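Vinylacetyl-CoA Delta-isomerase (Nitrosopumilus maritimus SCM1, PDB 6VJR) probably converts 4-hydroxybutyryl-CoA by dehydration and isomerises vinylacetyl-CoA, as a flavoprotein that binds FAD, a [4Fe-4S] cluster and iron. Local coordinates at residues A[128-132]-A[266-270]; A[303-308]-A[326-330]. All coordinates share one frame; numbering follows the deposited sequence. Where two conformers were deposited one is given.

Contact 1. Residues A[128-132]-A[266-270]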
loop_
_atom_site.group_PDB
_atom_site.type_symbol
_atom_site.label_atom_id
_atom_site.label_comp_id
_atom_site.label_asym_id
_atom_site.label_seq_id
_atom_site.Cartn_x
_atom_site.Cartn_y
_atom_site.Cartn_z
ATOM N N ARG A 128 38.946 21.540 -20.886
ATOM C CA ARG A 128 39.610 20.413 -20.253
ATOM C C ARG A 128 38.718 19.177 -20.315
ATOM O O ARG A 128 39.178 18.081 -20.679
ATOM C CB ARG A 128 39.942 20.762 -18.807
ATOM C CG ARG A 128 41.021 21.811 -18.642
ATOM C CD ARG A 128 41.082 22.089 -17.159
ATOM N NE ARG A 128 42.064 23.126 -16.856
ATOM C CZ ARG A 128 42.281 23.638 -15.655
ATOM N NH1 ARG A 128 43.152 24.629 -15.458
ATOM N NH2 ARG A 128 41.643 23.168 -14.647
ATOM N N PHE A 129 37.442 19.341 -19.915
ATOM C CA PHE A 129 36.536 18.222 -19.901
ATOM C C PHE A 129 36.343 17.605 -21.291
ATOM O O PHE A 129 36.359 16.383 -21.427
ATOM C CB PHE A 129 35.237 18.635 -19.205
ATOM C CG PHE A 129 34.287 17.456 -19.147
ATOM C CD1 PHE A 129 34.550 16.356 -18.343
ATOM C CD2 PHE A 129 33.155 17.420 -19.939
ATOM C CE1 PHE A 129 33.691 15.276 -18.352
ATOM C CE2 PHE A 129 32.273 16.354 -19.889
ATOM C CZ PHE A 129 32.558 15.283 -19.123
ATOM N N LEU A 130 36.176 18.414 -22.325
ATOM C CA LEU A 130 36.018 17.866 -23.664
ATOM C C LEU A 130 37.249 17.070 -24.113
ATOM O O LEU A 130 37.111 16.039 -24.803
ATOM C CB LEU A 130 35.688 18.973 -24.669
ATOM C CG LEU A 130 34.311 19.617 -24.517
ATOM C CD1 LEU A 130 34.149 20.731 -25.512
ATOM C CD2 LEU A 130 33.202 18.559 -24.667
ATOM N N GLU A 131 38.458 17.546 -23.768
ATOM C CA GLU A 131 39.649 16.780 -24.113
ATOM C C GLU A 131 39.629 15.432 -23.394
ATOM O O GLU A 131 40.064 14.428 -23.952
ATOM C CB GLU A 131 40.943 17.541 -23.830
ATOM C CG GLU A 131 41.088 18.792 -24.675
ATOM C CD GLU A 131 41.433 18.512 -26.120
ATOM O OE1 GLU A 131 41.349 19.503 -26.846
ATOM O OE2 GLU A 131 41.810 17.386 -26.535
ATOM N N PHE A 132 39.095 15.411 -22.165
ATOM C CA PHE A 132 38.978 14.155 -21.446
ATOM C C PHE A 132 37.989 13.219 -22.150
ATOM O O PHE A 132 38.254 12.028 -22.321
ATOM C CB PHE A 132 38.602 14.436 -19.987
ATOM C CG PHE A 132 38.366 13.158 -19.200
ATOM C CD1 PHE A 132 39.448 12.465 -18.688
ATOM C CD2 PHE A 132 37.095 12.660 -18.963
ATOM C CE1 PHE A 132 39.268 11.321 -17.936
ATOM C CE2 PHE A 132 36.924 11.470 -18.250
ATOM C CZ PHE A 132 38.011 10.802 -17.748
ATOM N N TRP A 266 46.371 19.761 -13.695
ATOM C CA TRP A 266 45.374 20.744 -14.081
ATOM C C TRP A 266 44.471 20.255 -15.206
ATOM O O TRP A 266 43.292 20.580 -15.231
ATOM C CB TRP A 266 46.059 22.061 -14.461
ATOM C CG TRP A 266 46.679 22.741 -13.280
ATOM C CD1 TRP A 266 47.974 23.146 -13.166
ATOM C CD2 TRP A 266 46.033 23.088 -12.034
ATOM N NE1 TRP A 266 48.175 23.724 -11.947
ATOM C CE2 TRP A 266 47.016 23.705 -11.229
ATOM C CE3 TRP A 266 44.741 22.955 -11.527
ATOM C CZ2 TRP A 266 46.751 24.178 -9.951
ATOM C CZ3 TRP A 266 44.473 23.447 -10.265
ATOM C CH2 TRP A 266 45.467 24.041 -9.492
ATOM N N ASP A 267 45.012 19.499 -16.165
ATOM C CA ASP A 267 44.202 19.132 -17.314
ATOM C C ASP A 267 43.078 18.166 -16.945
ATOM O O ASP A 267 42.187 17.932 -17.752
ATOM C CB ASP A 267 45.015 18.476 -18.415
ATOM C CG ASP A 267 45.876 17.310 -17.963
ATOM O OD1 ASP A 267 46.995 17.545 -17.485
ATOM O OD2 ASP A 267 45.428 16.178 -18.079
ATOM N N LYS A 268 43.130 17.585 -15.751
ATOM C CA LYS A 268 42.108 16.650 -15.306
ATOM C C LYS A 268 41.265 17.258 -14.190
ATOM O O LYS A 268 40.495 16.541 -13.548
ATOM C CB LYS A 268 42.754 15.325 -14.876
ATOM C CG LYS A 268 43.521 14.551 -15.926
ATOM C CD LYS A 268 42.657 13.934 -16.997
ATOM C CE LYS A 268 43.385 13.079 -17.973
ATOM N NZ LYS A 268 44.208 13.906 -18.830
ATOM N N VAL A 269 41.434 18.567 -13.929
ATOM C CA VAL A 269 40.651 19.265 -12.904
ATOM C C VAL A 269 39.500 20.026 -13.583
ATOM O O VAL A 269 39.731 20.877 -14.441
ATOM C CB VAL A 269 41.538 20.219 -12.086
ATOM C CG1 VAL A 269 40.760 21.177 -11.203
ATOM C CG2 VAL A 269 42.575 19.467 -11.273
ATOM N N PHE A 270 38.261 19.701 -13.192
ATOM C CA PHE A 270 37.075 20.236 -13.837
ATOM C C PHE A 270 36.286 21.204 -12.941
ATOM O O PHE A 270 35.243 21.715 -13.355
ATOM C CB PHE A 270 36.204 19.101 -14.370
ATOM C CG PHE A 270 36.910 18.027 -15.184
ATOM C CD1 PHE A 270 37.852 18.378 -16.146
ATOM C CD2 PHE A 270 36.641 16.680 -14.984
ATOM C CE1 PHE A 270 38.512 17.408 -16.873
ATOM C CE2 PHE A 270 37.293 15.721 -15.737
ATOM C CZ PHE A 270 38.219 16.088 -16.681
HETATM O O HOH W 1 41.880 17.576 -20.351
#
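Arg128 starts with CG beside the backbone N (chi1 -69°) and then runs extended from CG to NE, a course that carries its guanidinium past Asp267 to the carbonyls of Trp266 and Val269. The contact is an alpha/beta packing: helix 125-139 lies against the 3-10 turn 266-268 and the start of strand 269-272, which is an outermost strand, within this chain, of a mixed sheet. Arg128 NH2 donates to Val269 O (3.0 Å, 163° at the hydrogen), with the acceptor in the guanidinium plane. Trp266 O instead sits over one face, 3.1 Å from Arg128 NH2 and too poorly aligned to bond; that oxygen is taken by the amide of Val269. With the guanidinium gone, as in an alanine here, Val269 O would probably lose this donor and a gap would open beside the 3-10 turn.

Next to the arginine along the helix, Phe129 and Phe132 join Phe270 in an aromatic cluster. Phe129 directs its edge at the face of Phe270 in a T-shaped pair, centroids 5.3 Å apart and planes at 83°. On the opposite face of the Phe270 ring, Lys268 O stands 3.8 Å above the plane, over the centre. Phe132 meets the same ring obliquely, its CB 3.7 Å from Phe270 CZ, while Phe132 CD1 touches Lys268 CD at 3.9 Å. Lys268 bends at chi2 and chi4, bringing NZ to a salt bridge with Asp267 OD2. Beyond the contact, Phe129 packs on Met107, Leu110 and His111 of helix 101-121, and Phe132 makes an edge-to-face pair with Trp195 of strand 195-198, so these two elements border the cluster. One water also links helix and turn, donating to Arg128 O at 2.8 Å and to Asp267 O at 2.6 Å.

Contact 2. Residues A[303-308]-A[326-330]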
loop_
_atom_site.group_PDB
_atom_site.type_symbol
_atom_site.label_atom_id
_atom_site.label_comp_id
_atom_site.label_asym_id
_atom_site.label_seq_id
_atom_site.Cartn_x
_atom_site.Cartn_y
_atom_site.Cartn_z
ATOM N N LEU A 303 13.440 -11.537 -12.576
ATOM C CA LEU A 303 12.797 -12.043 -11.369
ATOM C C LEU A 303 11.397 -12.575 -11.667
ATOM O O LEU A 303 10.963 -13.589 -11.157
ATOM C CB LEU A 303 12.881 -10.972 -10.299
ATOM C CG LEU A 303 12.431 -11.443 -8.916
ATOM C CD1 LEU A 303 13.085 -12.692 -8.469
ATOM C CD2 LEU A 303 12.710 -10.303 -7.921
ATOM N N ILE A 304 10.666 -11.858 -12.523
ATOM C CA ILE A 304 9.339 -12.284 -12.943
ATOM C C ILE A 304 9.451 -13.631 -13.668
ATOM O O ILE A 304 8.725 -14.592 -13.418
ATOM C CB ILE A 304 8.689 -11.214 -13.819
ATOM C CG1 ILE A 304 8.349 -9.973 -13.026
ATOM C CG2 ILE A 304 7.495 -11.800 -14.565
ATOM C CD1 ILE A 304 8.037 -8.769 -13.887
ATOM N N GLY A 305 10.422 -13.718 -14.576
ATOM C CA GLY A 305 10.687 -14.951 -15.273
ATOM C C GLY A 305 11.041 -16.100 -14.316
ATOM O O GLY A 305 10.625 -17.240 -14.540
ATOM N N ALA A 306 11.833 -15.818 -13.276
ATOM C CA ALA A 306 12.181 -16.836 -12.309
ATOM C C ALA A 306 10.950 -17.302 -11.541
ATOM O O ALA A 306 10.784 -18.510 -11.339
ATOM C CB ALA A 306 13.234 -16.336 -11.400
ATOM N N ALA A 307 10.096 -16.354 -11.120
ATOM C CA ALA A 307 8.893 -16.713 -10.383
ATOM C C ALA A 307 7.981 -17.587 -11.280
ATOM O O ALA A 307 7.407 -18.587 -10.854
ATOM C CB ALA A 307 8.214 -15.437 -9.956
ATOM N N ALA A 308 7.826 -17.224 -12.565
ATOM C CA ALA A 308 6.979 -17.984 -13.486
ATOM C C ALA A 308 7.551 -19.381 -13.695
ATOM O O ALA A 308 6.802 -20.357 -13.826
ATOM C CB ALA A 308 6.797 -17.259 -14.798
ATOM N N ILE A 326 1.941 -12.435 -10.749
ATOM C CA ILE A 326 2.870 -12.136 -11.829
ATOM C C ILE A 326 2.412 -10.886 -12.593
ATOM O O ILE A 326 3.231 -10.078 -13.050
ATOM C CB ILE A 326 3.048 -13.381 -12.709
ATOM C CG1 ILE A 326 3.704 -14.493 -11.923
ATOM C CG2 ILE A 326 3.828 -13.075 -13.981
ATOM C CD1 ILE A 326 3.710 -15.821 -12.637
ATOM N N ILE A 327 1.109 -10.736 -12.778
ATOM C CA ILE A 327 0.587 -9.484 -13.334
ATOM C C ILE A 327 0.976 -8.290 -12.464
ATOM O O ILE A 327 1.401 -7.241 -12.955
ATOM C CB ILE A 327 -0.916 -9.564 -13.604
ATOM C CG1 ILE A 327 -1.276 -10.597 -14.673
ATOM C CG2 ILE A 327 -1.473 -8.191 -13.918
ATOM C CD1 ILE A 327 -2.743 -11.010 -14.693
ATOM N N GLU A 328 0.843 -8.420 -11.152
ATOM C CA GLU A 328 1.193 -7.305 -10.287
ATOM C C GLU A 328 2.667 -6.928 -10.445
ATOM O O GLU A 328 3.039 -5.764 -10.456
ATOM C CB GLU A 328 0.891 -7.598 -8.828
ATOM C CG GLU A 328 0.955 -6.362 -7.927
ATOM C CD GLU A 328 -0.067 -5.258 -8.227
ATOM O OE1 GLU A 328 -1.144 -5.571 -8.808
ATOM O OE2 GLU A 328 0.184 -4.060 -7.914
ATOM N N MET A 329 3.528 -7.940 -10.409
ATOM C CA MET A 329 4.960 -7.715 -10.515
ATOM C C MET A 329 5.183 -6.931 -11.819
ATOM O O MET A 329 5.973 -5.999 -11.870
ATOM C CB MET A 329 5.697 -9.063 -10.515
ATOM C CG MET A 329 5.615 -9.844 -9.198
ATOM S SD MET A 329 6.123 -11.570 -9.336
ATOM C CE MET A 329 7.914 -11.453 -9.290
ATOM N N THR A 330 4.535 -7.397 -12.880
ATOM C CA THR A 330 4.735 -6.790 -14.196
ATOM C C THR A 330 4.284 -5.322 -14.203
ATOM O O THR A 330 5.005 -4.427 -14.694
ATOM C CB THR A 330 3.957 -7.580 -15.265
ATOM O OG1 THR A 330 4.484 -8.904 -15.363
ATOM C CG2 THR A 330 4.059 -6.932 -16.614
#
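Ile326, which packs on Ile304 and Ala308, carries a peptide carbonyl whose two flat faces are approached from opposite sides by Thr330 N and Thr330 OG1; its oxygen accepts from both, and the bond from OG1 is 2.9 Å long. This fixes the rotation of the threonine hydroxyl. The two segments belong to an antiparallel helical hairpin, in which helices 295-314 and 320-345 of the acyl-CoA dehydrogenase-like helical part run with short-segment axes 10.3 Å apart at 175°. No hydrogen bond crosses between 303-308 and 326-330; the interface is apolar. Ile304 touches Ile326, Met329 and Thr330: in the Ile326 conformer given, CG2 meets CG2, and Ile304 CG1 lies 3.8 Å from Met329 CB as the two side chains slide past each other in opposite directions. Met329 bends at its last torsion (chi3 80°), which turns the methyl CE against Ile304 CA and CG1 and Ala307 CB. Met329 also packs on Ile376 and Leu379 of helix 372-384, while Glu328 forms salt bridges to Arg371 and Arg455 of the second subunit, placing the hairpin at a subunit interface. Ile304 CD1 ends 3.8 Å from Thr330 OG1.

In the fold
From the N terminus, the chain passes several helices and the cluster ligands Cys97 and Cys101 before helix 125-139, and contact 1 closes a long, strand-rich loop of 133 residues when 266-270 returns to it. That loop contains Gly145, Met147, Thr148, Lys151, Arg154, Gln187 and Thr188, which bind FAD. Helix 278-292 follows with His289, then Tyr293 and Cys295 at the junction with helix 295-314. Contact 2 spans 17 residues, mostly the ends of two successive helices, round the turn 315-319. The contacts are thus in series, neither nesting nor crossing. Their centres are 45 Å apart, on opposite sides of the chain's centre: contact 1 joins helix to sheet, contact 2 helix to helix.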